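Toll-like receptor 13 (Mus musculus, PDB 4Z0C) recognises bacterial 23S rRNA through its leucine-rich-repeat ectodomain and signals via MYD88 and TRAF6 to activate NF-kappa-B and an inflammatory response. Local coordinates at residues L306-G311 with N325-L330; Q331-N336 with S349-L354; L378-L383 with L402-L407. All coordinates share one frame; numbering follows the deposited sequence.

Interaction 1 of 3, residues L306-G311 with N325-L330; sequences LFLDLG and NALPSL. With NAG (2-acetamido-2-deoxy-beta-D-glucopyranose), chain G.
Leu308 and Leu330 make the central apolar contact between the strand segment 306-311 and the turn-rich segment 325-330: CD2 of Leu330 packs 3.8 Å from CB of Leu308. Leu308 has its CG anti to the backbone N (chi1 172°), which carries the isobutyl group inward, and its CD2 meets CD1 of Leu327 at 4.1 Å, the two side chains crossing at about a right angle. Helix 293-302 closes this cluster, Leu299 touching Leu308 and Ala300 touching Leu327. Strand 307-309 and the returning turn are parts of the leucine-rich-repeat solenoid, with Leu308, Leu327 and Leu330 in its core.

A second kind of contact sets methyl groups against backbone. CD2 of Leu330 also lies 3.6 Å from O of Leu306, while CD2 of Leu306 reaches O of Ser329 at 3.6 Å.

Hydrogen bonds act within or beyond the pair of segments. Leu330 N to Leu327 O, 3.1 Å, closes a type I turn; Ser329 OG bonds to the carbonyl of Leu305.

Outside, the acetamido methyl C8 of an N-acetylglucosamine lies 3.7 Å from Pro328 O. With no hydrogen bond joining the two segments directly, the contact depends on leucine packing, while backbone groups of Leu306 bond outside the pair, to Glu282, Gln331 and Lys332.

Interaction 2 of 3, residues Q331-N336 with S349-L354; sequences QKLNLN and SSLQNL. With NAG (2-acetamido-2-deoxy-beta-D-glucopyranose), chain G.
Leu354 reaches across from segment 349-354 to the start of segment 331-336, and its side chain comes progressively closer to one carbonyl. CB of Leu354 is 4.1 Å from O of Gln331. CG of Leu354 closes to 3.7 Å from O of Gln331, and CD1 of Leu354 comes within 3.4 Å of O of Gln331. The torsion that places CG anti to the backbone N (chi1 -164°) brings CD1 up against this carbonyl. CD1 of Leu354 also packs 3.7 Å from CB of Leu333. Even the backbone takes part, CA of Leu354 making a CA-H...O contact of 3.4 Å with Gln331 O, which also takes a weak hydrogen bond from Thr355 OG1.

Leu333 extends the apolar patch from its own tip, where its CD2 meets CD2 of Leu351 at 4.3 Å; Phe324 and Leu357 touch Leu333 from elsewhere in the core. Leu351 opens the type I turn that ends at Leu354 and is itself the centre of an inverse gamma turn. Within the type I turn, Asn353 ND2 is joined covalently to C1 of N-acetylglucosamine, at 1.4 Å. A short strand with inward leucines, followed by a loop that returns leucines to the same core, is the coil of a leucine-rich-repeat solenoid, here carrying its N-linked glycan on the loop.

Interaction 3 of 3, residues L378-L383 with L402-L407; sequences LEFLSL and LKELNL
Phe380 and Glu404 run side by side, pointing the same way, across two parallel strands whose axes approach to 4.8 Å. Glutamate meets the phenyl ring at its edge: CD of Glu404 lies in the plane of the Phe380 ring, OE1 of Glu404 is 3.6 Å from CE1 of Phe380, and the carboxylate is turned 80° against the ring. Both residues hold CG anti to the backbone N (chi1 171° and 175°), which keeps the pair aligned.

On the opposite face Leu381 and Leu405 also lie alongside each other, CD2 of the first 3.9 Å from CD1 of the second. Leu383 and Leu407 repeat the pattern through CD1 and CD2 at 3.8 Å, and CD1 of Leu402 touches both CG of Leu378 and CB of Leu381. Before the strands, Glu379 and Lys403 run together through their aliphatic parts, CG to CD 3.8 Å; their charged ends are not in contact.

The backbone ladder fixes this register. Glu379 O accepts from both Lys403 N and Glu404 N, and Leu381 N, Asn406 N and Leu383 N supply the remaining rungs, the last reaching Asn406 O at 2.7 Å. Asn406 OD1 bonds to Ala408 N. Leucine meets leucine from repeat to repeat on the core side; the other side pairs unlike residues, and an acidic group at the aromatic edge probably gains from the ring's positive rim.

From the N terminus, the three contacts follow in series, none enclosing or crossing another. Interaction 1 closes the 13-residue connection after 306-311, and interaction 2 closes a similar one of 12 residues after 331-336; each returns the chain to the start of the strand it left, at the entry to the next repeat. Because 330 and 331 are consecutive, the first closure runs straight into the second strand, and strands 307-309 and 332-334 are neighbours, with Leu306 O probably bonded to Gln331 N. Interaction 3 instead joins strands of successive coils, LRR 15 and LRR 16, across an 18-residue connection. Leu354 CD2 packs on Leu378 CD1 at 3.9 Å, linking interactions 2 and 3; interactions 1 and 3 do not touch, their centres lying about 17 Å apart.

Interaction 1 of 3, residues L306-G311 with N325-L330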
loop_
_atom_site.group_PDB
_atom_site.type_symbol
_atom_site.label_atom_id
_atom_site.label_comp_id
_atom_site.label_asym_id
_atom_site.label_seq_id
_atom_site.Cartn_x
_atom_site.Cartn_y
_atom_site.Cartn_z
ATOM N N LEU A 306 43.097 -8.611 9.396
ATOM C CA LEU A 306 42.012 -8.314 10.347
ATOM C C LEU A 306 40.659 -8.278 9.627
ATOM O O LEU A 306 39.642 -8.732 10.156
ATOM C CB LEU A 306 42.230 -6.954 11.023
ATOM C CG LEU A 306 43.502 -6.804 11.870
ATOM C CD1 LEU A 306 43.536 -5.452 12.636
ATOM C CD2 LEU A 306 43.626 -7.989 12.821
ATOM N N PHE A 307 40.684 -7.751 8.406
ATOM C CA PHE A 307 39.501 -7.587 7.588
ATOM C C PHE A 307 39.771 -8.139 6.194
ATOM O O PHE A 307 40.634 -7.642 5.475
ATOM C CB PHE A 307 39.118 -6.095 7.513
ATOM C CG PHE A 307 37.933 -5.800 6.612
ATOM C CD1 PHE A 307 36.925 -6.731 6.425
ATOM C CD2 PHE A 307 37.832 -4.584 5.958
ATOM C CE1 PHE A 307 35.847 -6.451 5.598
ATOM C CE2 PHE A 307 36.753 -4.302 5.131
ATOM C CZ PHE A 307 35.764 -5.232 4.952
ATOM N N LEU A 308 39.001 -9.153 5.813
ATOM C CA LEU A 308 39.038 -9.711 4.469
ATOM C C LEU A 308 37.649 -9.583 3.814
ATOM O O LEU A 308 36.640 -9.993 4.381
ATOM C CB LEU A 308 39.487 -11.178 4.527
ATOM C CG LEU A 308 39.401 -12.006 3.238
ATOM C CD1 LEU A 308 40.193 -11.369 2.092
ATOM C CD2 LEU A 308 39.842 -13.452 3.459
ATOM N N ASP A 309 37.603 -9.003 2.619
ATOM C CA ASP A 309 36.354 -8.843 1.903
ATOM C C ASP A 309 36.366 -9.713 0.653
ATOM O O ASP A 309 37.107 -9.439 -0.281
ATOM C CB ASP A 309 36.133 -7.384 1.510
ATOM C CG ASP A 309 34.698 -7.105 1.028
ATOM O OD1 ASP A 309 34.074 -7.980 0.373
ATOM O OD2 ASP A 309 34.191 -5.994 1.311
ATOM N N LEU A 310 35.527 -10.751 0.631
ATOM C CA LEU A 310 35.492 -11.677 -0.497
ATOM C C LEU A 310 34.201 -11.598 -1.296
ATOM O O LEU A 310 33.834 -12.549 -1.978
ATOM C CB LEU A 310 35.726 -13.110 -0.025
ATOM C CG LEU A 310 37.170 -13.469 0.350
ATOM C CD1 LEU A 310 37.246 -14.836 1.033
ATOM C CD2 LEU A 310 38.047 -13.424 -0.885
ATOM N N GLY A 311 33.517 -10.464 -1.213
ATOM C CA GLY A 311 32.254 -10.285 -1.908
ATOM C C GLY A 311 32.310 -10.485 -3.410
ATOM O O GLY A 311 33.293 -10.130 -4.051
ATOM N N ASN A 325 40.833 -21.328 8.395
ATOM C CA ASN A 325 41.491 -21.709 9.646
ATOM C C ASN A 325 42.926 -21.212 9.828
ATOM O O ASN A 325 43.406 -21.098 10.959
ATOM C CB ASN A 325 41.340 -23.203 9.935
ATOM C CG ASN A 325 39.909 -23.571 10.315
ATOM O OD1 ASN A 325 39.112 -22.705 10.697
ATOM N ND2 ASN A 325 39.576 -24.854 10.213
ATOM N N ALA A 326 43.609 -20.909 8.729
ATOM C CA ALA A 326 44.943 -20.327 8.826
ATOM C C ALA A 326 44.854 -18.801 8.942
ATOM O O ALA A 326 45.857 -18.091 8.832
ATOM C CB ALA A 326 45.800 -20.737 7.637
ATOM N N LEU A 327 43.647 -18.298 9.170
ATOM C CA LEU A 327 43.442 -16.866 9.349
ATOM C C LEU A 327 42.802 -16.486 10.688
ATOM O O LEU A 327 41.850 -15.717 10.718
ATOM C CB LEU A 327 42.618 -16.304 8.189
ATOM C CG LEU A 327 43.434 -15.656 7.070
ATOM C CD1 LEU A 327 42.617 -15.384 5.825
ATOM C CD2 LEU A 327 44.048 -14.347 7.578
ATOM N N PRO A 328 43.343 -16.997 11.811
ATOM C CA PRO A 328 42.671 -16.743 13.093
ATOM C C PRO A 328 42.682 -15.269 13.519
ATOM O O PRO A 328 42.045 -14.920 14.512
ATOM C CB PRO A 328 43.502 -17.571 14.081
ATOM C CG PRO A 328 44.867 -17.593 13.482
ATOM C CD PRO A 328 44.649 -17.670 11.998
ATOM N N SER A 329 43.405 -14.420 12.793
ATOM C CA SER A 329 43.472 -13.003 13.134
ATOM C C SER A 329 42.211 -12.235 12.715
ATOM O O SER A 329 41.981 -11.124 13.198
ATOM C CB SER A 329 44.690 -12.348 12.500
ATOM O OG SER A 329 44.688 -12.534 11.095
ATOM N N LEU A 330 41.422 -12.817 11.810
ATOM C CA LEU A 330 40.229 -12.153 11.256
ATOM C C LEU A 330 39.262 -11.579 12.282
ATOM O O LEU A 330 38.789 -12.288 13.179
ATOM C CB LEU A 330 39.454 -13.081 10.320
ATOM C CG LEU A 330 39.968 -13.153 8.885
ATOM C CD1 LEU A 330 39.179 -14.199 8.112
ATOM C CD2 LEU A 330 39.849 -11.786 8.220
HETATM C C1 NAG G . 42.474 -12.036 19.278
HETATM C C2 NAG G . 43.972 -12.062 18.920
HETATM C C3 NAG G . 44.844 -11.719 20.136
HETATM C C4 NAG G . 44.326 -10.477 20.868
HETATM C C5 NAG G . 42.818 -10.579 21.143
HETATM C C6 NAG G . 42.193 -9.391 21.917
HETATM C C7 NAG G . 44.950 -13.457 17.134
HETATM C C8 NAG G . 45.086 -14.830 16.561
HETATM N N2 NAG G . 44.362 -13.343 18.333
HETATM O O3 NAG G . 46.188 -11.512 19.750
HETATM O O4 NAG G . 45.050 -10.324 22.071
HETATM O O5 NAG G . 42.141 -10.814 19.922
HETATM O O6 NAG G . 42.178 -8.124 21.268
HETATM O O7 NAG G . 45.390 -12.512 16.488
#

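Interaction 2 of 3, residues Q331-N336 with S349-L354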
loop_
_atom_site.group_PDB
_atom_site.type_symbol
_atom_site.label_atom_id
_atom_site.label_comp_id
_atom_site.label_asym_id
_atom_site.label_seq_id
_atom_site.Cartn_x
_atom_site.Cartn_y
_atom_site.Cartn_z
ATOM N N GLN A 331 38.952 -10.293 12.123
ATOM C CA GLN A 331 37.910 -9.672 12.933
ATOM C C GLN A 331 36.599 -9.549 12.150
ATOM O O GLN A 331 35.531 -9.796 12.689
ATOM C CB GLN A 331 38.358 -8.293 13.429
ATOM C CG GLN A 331 39.566 -8.363 14.326
ATOM C CD GLN A 331 40.075 -6.992 14.773
ATOM O OE1 GLN A 331 39.759 -5.961 14.177
ATOM N NE2 GLN A 331 40.905 -6.994 15.799
ATOM N N LYS A 332 36.706 -9.189 10.875
ATOM C CA LYS A 332 35.558 -8.907 10.040
ATOM C C LYS A 332 35.742 -9.664 8.749
ATOM O O LYS A 332 36.813 -9.578 8.152
ATOM C CB LYS A 332 35.443 -7.407 9.737
ATOM C CG LYS A 332 34.131 -7.002 9.038
ATOM C CD LYS A 332 34.108 -5.564 8.512
ATOM C CE LYS A 332 34.036 -4.539 9.622
ATOM N NZ LYS A 332 32.666 -3.941 9.730
ATOM N N LEU A 333 34.700 -10.390 8.328
ATOM C CA LEU A 333 34.719 -11.170 7.098
ATOM C C LEU A 333 33.457 -10.947 6.257
ATOM O O LEU A 333 32.354 -11.198 6.722
ATOM C CB LEU A 333 34.867 -12.661 7.435
ATOM C CG LEU A 333 34.774 -13.671 6.290
ATOM C CD1 LEU A 333 35.814 -13.378 5.198
ATOM C CD2 LEU A 333 34.953 -15.091 6.819
ATOM N N ASN A 334 33.628 -10.505 5.013
ATOM C CA ASN A 334 32.513 -10.343 4.094
ATOM C C ASN A 334 32.518 -11.400 2.985
ATOM O O ASN A 334 33.505 -11.557 2.257
ATOM C CB ASN A 334 32.490 -8.958 3.448
ATOM C CG ASN A 334 32.276 -7.823 4.459
ATOM O OD1 ASN A 334 31.953 -8.050 5.628
ATOM N ND2 ASN A 334 32.435 -6.590 3.988
ATOM N N LEU A 335 31.389 -12.096 2.858
ATOM C CA LEU A 335 31.180 -13.139 1.859
ATOM C C LEU A 335 29.840 -12.921 1.147
ATOM O O LEU A 335 29.209 -13.858 0.671
ATOM C CB LEU A 335 31.201 -14.508 2.529
ATOM C CG LEU A 335 32.589 -15.031 2.870
ATOM C CD1 LEU A 335 32.527 -16.208 3.832
ATOM C CD2 LEU A 335 33.291 -15.416 1.591
ATOM N N ASN A 336 29.420 -11.663 1.081
ATOM C CA ASN A 336 28.199 -11.272 0.396
ATOM C C ASN A 336 28.256 -11.341 -1.153
ATOM O O ASN A 336 29.313 -11.193 -1.751
ATOM C CB ASN A 336 27.790 -9.864 0.867
ATOM C CG ASN A 336 28.821 -8.808 0.520
ATOM O OD1 ASN A 336 29.990 -8.896 0.918
ATOM N ND2 ASN A 336 28.399 -7.810 -0.240
ATOM N N SER A 349 36.335 -22.776 11.914
ATOM C CA SER A 349 36.510 -23.371 13.233
ATOM C C SER A 349 37.410 -22.557 14.169
ATOM O O SER A 349 37.207 -22.540 15.384
ATOM C CB SER A 349 37.084 -24.779 13.075
ATOM O OG SER A 349 36.729 -25.576 14.186
ATOM N N SER A 350 38.408 -21.892 13.601
ATOM C CA SER A 350 39.402 -21.193 14.412
ATOM C C SER A 350 39.202 -19.667 14.475
ATOM O O SER A 350 40.021 -18.949 15.044
ATOM C CB SER A 350 40.787 -21.484 13.857
ATOM O OG SER A 350 40.960 -20.782 12.636
ATOM N N LEU A 351 38.088 -19.182 13.940
ATOM C CA LEU A 351 37.861 -17.750 13.860
ATOM C C LEU A 351 37.294 -17.192 15.161
ATOM O O LEU A 351 36.226 -16.592 15.161
ATOM C CB LEU A 351 36.936 -17.429 12.683
ATOM C CG LEU A 351 37.622 -16.886 11.427
ATOM C CD1 LEU A 351 38.903 -17.601 11.186
ATOM C CD2 LEU A 351 36.743 -16.969 10.193
ATOM N N GLN A 352 38.016 -17.369 16.268
ATOM C CA GLN A 352 37.473 -16.971 17.565
ATOM C C GLN A 352 37.595 -15.479 17.814
ATOM O O GLN A 352 37.097 -14.984 18.819
ATOM C CB GLN A 352 38.101 -17.734 18.741
ATOM C CG GLN A 352 37.715 -19.213 18.847
ATOM C CD GLN A 352 38.864 -20.154 18.500
ATOM O OE1 GLN A 352 40.022 -19.896 18.844
ATOM N NE2 GLN A 352 38.548 -21.245 17.813
ATOM N N ASN A 353 38.242 -14.758 16.907
ATOM C CA ASN A 353 38.318 -13.308 17.051
ATOM C C ASN A 353 37.343 -12.563 16.130
ATOM O O ASN A 353 37.230 -11.340 16.205
ATOM C CB ASN A 353 39.750 -12.799 16.835
ATOM C CG ASN A 353 40.544 -12.672 18.139
ATOM O OD1 ASN A 353 40.051 -13.003 19.229
ATOM N ND2 ASN A 353 41.776 -12.155 18.022
ATOM N N LEU A 354 36.640 -13.300 15.272
ATOM C CA LEU A 354 35.671 -12.712 14.340
ATOM C C LEU A 354 34.518 -11.982 15.058
ATOM O O LEU A 354 33.817 -12.586 15.867
ATOM C CB LEU A 354 35.116 -13.799 13.413
ATOM C CG LEU A 354 34.399 -13.320 12.146
ATOM C CD1 LEU A 354 35.388 -12.786 11.133
ATOM C CD2 LEU A 354 33.535 -14.426 11.520
HETATM C C1 NAG G . 42.474 -12.036 19.278
HETATM C C2 NAG G . 43.972 -12.062 18.920
HETATM C C3 NAG G . 44.844 -11.719 20.136
HETATM C C4 NAG G . 44.326 -10.477 20.868
HETATM C C5 NAG G . 42.818 -10.579 21.143
HETATM C C6 NAG G . 42.193 -9.391 21.917
HETATM C C7 NAG G . 44.950 -13.457 17.134
HETATM C C8 NAG G . 45.086 -14.830 16.561
HETATM N N2 NAG G . 44.362 -13.343 18.333
HETATM O O3 NAG G . 46.188 -11.512 19.750
HETATM O O4 NAG G . 45.050 -10.324 22.071
HETATM O O5 NAG G . 42.141 -10.814 19.922
HETATM O O6 NAG G . 42.178 -8.124 21.268
HETATM O O7 NAG G . 45.390 -12.512 16.488
#

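Interaction 3 of 3, residues L378-L383 with L402-L407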
loop_
_atom_site.group_PDB
_atom_site.type_symbol
_atom_site.label_atom_id
_atom_site.label_comp_id
_atom_site.label_asym_id
_atom_site.label_seq_id
_atom_site.Cartn_x
_atom_site.Cartn_y
_atom_site.Cartn_z
ATOM N N LEU A 378 31.360 -13.320 17.795
ATOM C CA LEU A 378 30.602 -12.606 16.760
ATOM C C LEU A 378 29.645 -11.569 17.378
ATOM O O LEU A 378 28.912 -11.880 18.315
ATOM C CB LEU A 378 29.823 -13.603 15.886
ATOM C CG LEU A 378 29.417 -13.196 14.461
ATOM C CD1 LEU A 378 30.643 -12.942 13.600
ATOM C CD2 LEU A 378 28.512 -14.236 13.809
ATOM N N GLU A 379 29.689 -10.336 16.876
ATOM C CA GLU A 379 28.800 -9.265 17.333
ATOM C C GLU A 379 27.820 -8.792 16.254
ATOM O O GLU A 379 26.729 -8.310 16.569
ATOM C CB GLU A 379 29.629 -8.094 17.863
ATOM C CG GLU A 379 30.087 -8.344 19.280
ATOM C CD GLU A 379 31.178 -7.412 19.727
ATOM O OE1 GLU A 379 31.736 -6.688 18.877
ATOM O OE2 GLU A 379 31.483 -7.414 20.935
ATOM N N PHE A 380 28.212 -8.931 14.988
ATOM C CA PHE A 380 27.344 -8.574 13.871
ATOM C C PHE A 380 27.256 -9.733 12.865
ATOM O O PHE A 380 28.262 -10.249 12.391
ATOM C CB PHE A 380 27.833 -7.308 13.165
ATOM C CG PHE A 380 27.100 -7.002 11.872
ATOM C CD1 PHE A 380 25.891 -6.305 11.884
ATOM C CD2 PHE A 380 27.619 -7.408 10.642
ATOM C CE1 PHE A 380 25.212 -6.025 10.695
ATOM C CE2 PHE A 380 26.955 -7.127 9.453
ATOM C CZ PHE A 380 25.745 -6.430 9.480
ATOM N N LEU A 381 26.037 -10.127 12.538
ATOM C CA LEU A 381 25.810 -11.172 11.552
ATOM C C LEU A 381 24.726 -10.680 10.615
ATOM O O LEU A 381 23.671 -10.211 11.059
ATOM C CB LEU A 381 25.397 -12.480 12.225
ATOM C CG LEU A 381 24.947 -13.610 11.282
ATOM C CD1 LEU A 381 26.061 -14.035 10.342
ATOM C CD2 LEU A 381 24.410 -14.814 12.056
ATOM N N SER A 382 25.009 -10.715 9.318
ATOM C CA SER A 382 23.986 -10.393 8.339
ATOM C C SER A 382 23.686 -11.561 7.395
ATOM O O SER A 382 24.590 -12.130 6.789
ATOM C CB SER A 382 24.367 -9.160 7.540
ATOM O OG SER A 382 23.548 -9.066 6.391
ATOM N N LEU A 383 22.402 -11.896 7.263
ATOM C CA LEU A 383 21.963 -12.939 6.337
ATOM C C LEU A 383 20.976 -12.373 5.320
ATOM O O LEU A 383 20.315 -13.148 4.623
ATOM C CB LEU A 383 21.286 -14.089 7.104
ATOM C CG LEU A 383 22.134 -14.722 8.217
ATOM C CD1 LEU A 383 21.389 -15.745 9.046
ATOM C CD2 LEU A 383 23.318 -15.352 7.603
ATOM N N LEU A 402 26.341 -11.935 20.289
ATOM C CA LEU A 402 25.732 -11.243 19.157
ATOM C C LEU A 402 24.928 -10.027 19.619
ATOM O O LEU A 402 24.146 -10.113 20.564
ATOM C CB LEU A 402 24.872 -12.205 18.336
ATOM C CG LEU A 402 24.670 -11.822 16.869
ATOM C CD1 LEU A 402 25.981 -12.004 16.113
ATOM C CD2 LEU A 402 23.551 -12.645 16.235
ATOM N N LYS A 403 25.171 -8.882 18.982
ATOM C CA LYS A 403 24.500 -7.652 19.368
ATOM C C LYS A 403 23.547 -7.236 18.266
ATOM O O LYS A 403 22.507 -6.631 18.523
ATOM C CB LYS A 403 25.514 -6.544 19.661
ATOM C CG LYS A 403 26.516 -6.930 20.749
ATOM C CD LYS A 403 27.658 -5.923 20.928
ATOM C CE LYS A 403 27.304 -4.882 21.966
ATOM N NZ LYS A 403 28.474 -4.039 22.361
ATOM N N GLU A 404 23.885 -7.595 17.034
ATOM C CA GLU A 404 23.052 -7.209 15.902
ATOM C C GLU A 404 22.875 -8.328 14.876
ATOM O O GLU A 404 23.858 -8.859 14.361
ATOM C CB GLU A 404 23.620 -5.961 15.217
ATOM C CG GLU A 404 22.846 -5.612 13.952
ATOM C CD GLU A 404 23.130 -4.220 13.414
ATOM O OE1 GLU A 404 22.712 -3.953 12.260
ATOM O OE2 GLU A 404 23.749 -3.399 14.137
ATOM N N LEU A 405 21.620 -8.650 14.559
ATOM C CA LEU A 405 21.299 -9.669 13.556
ATOM C C LEU A 405 20.468 -9.042 12.443
ATOM O O LEU A 405 19.403 -8.476 12.686
ATOM C CB LEU A 405 20.555 -10.855 14.201
ATOM C CG LEU A 405 20.059 -12.019 13.314
ATOM C CD1 LEU A 405 21.212 -12.725 12.562
ATOM C CD2 LEU A 405 19.241 -13.039 14.111
ATOM N N ASN A 406 20.973 -9.111 11.219
ATOM C CA ASN A 406 20.244 -8.574 10.071
ATOM C C ASN A 406 19.730 -9.695 9.161
ATOM O O ASN A 406 20.517 -10.399 8.500
ATOM C CB ASN A 406 21.126 -7.610 9.273
ATOM C CG ASN A 406 20.364 -6.902 8.157
ATOM O OD1 ASN A 406 19.136 -6.984 8.070
ATOM N ND2 ASN A 406 21.097 -6.217 7.285
ATOM N N LEU A 407 18.404 -9.830 9.139
ATOM C CA LEU A 407 17.686 -10.831 8.363
ATOM C C LEU A 407 16.716 -10.168 7.387
ATOM O O LEU A 407 15.765 -10.782 6.953
ATOM C CB LEU A 407 16.896 -11.729 9.315
ATOM C CG LEU A 407 17.725 -12.712 10.134
ATOM C CD1 LEU A 407 16.898 -13.255 11.267
ATOM C CD2 LEU A 407 18.128 -13.857 9.224
#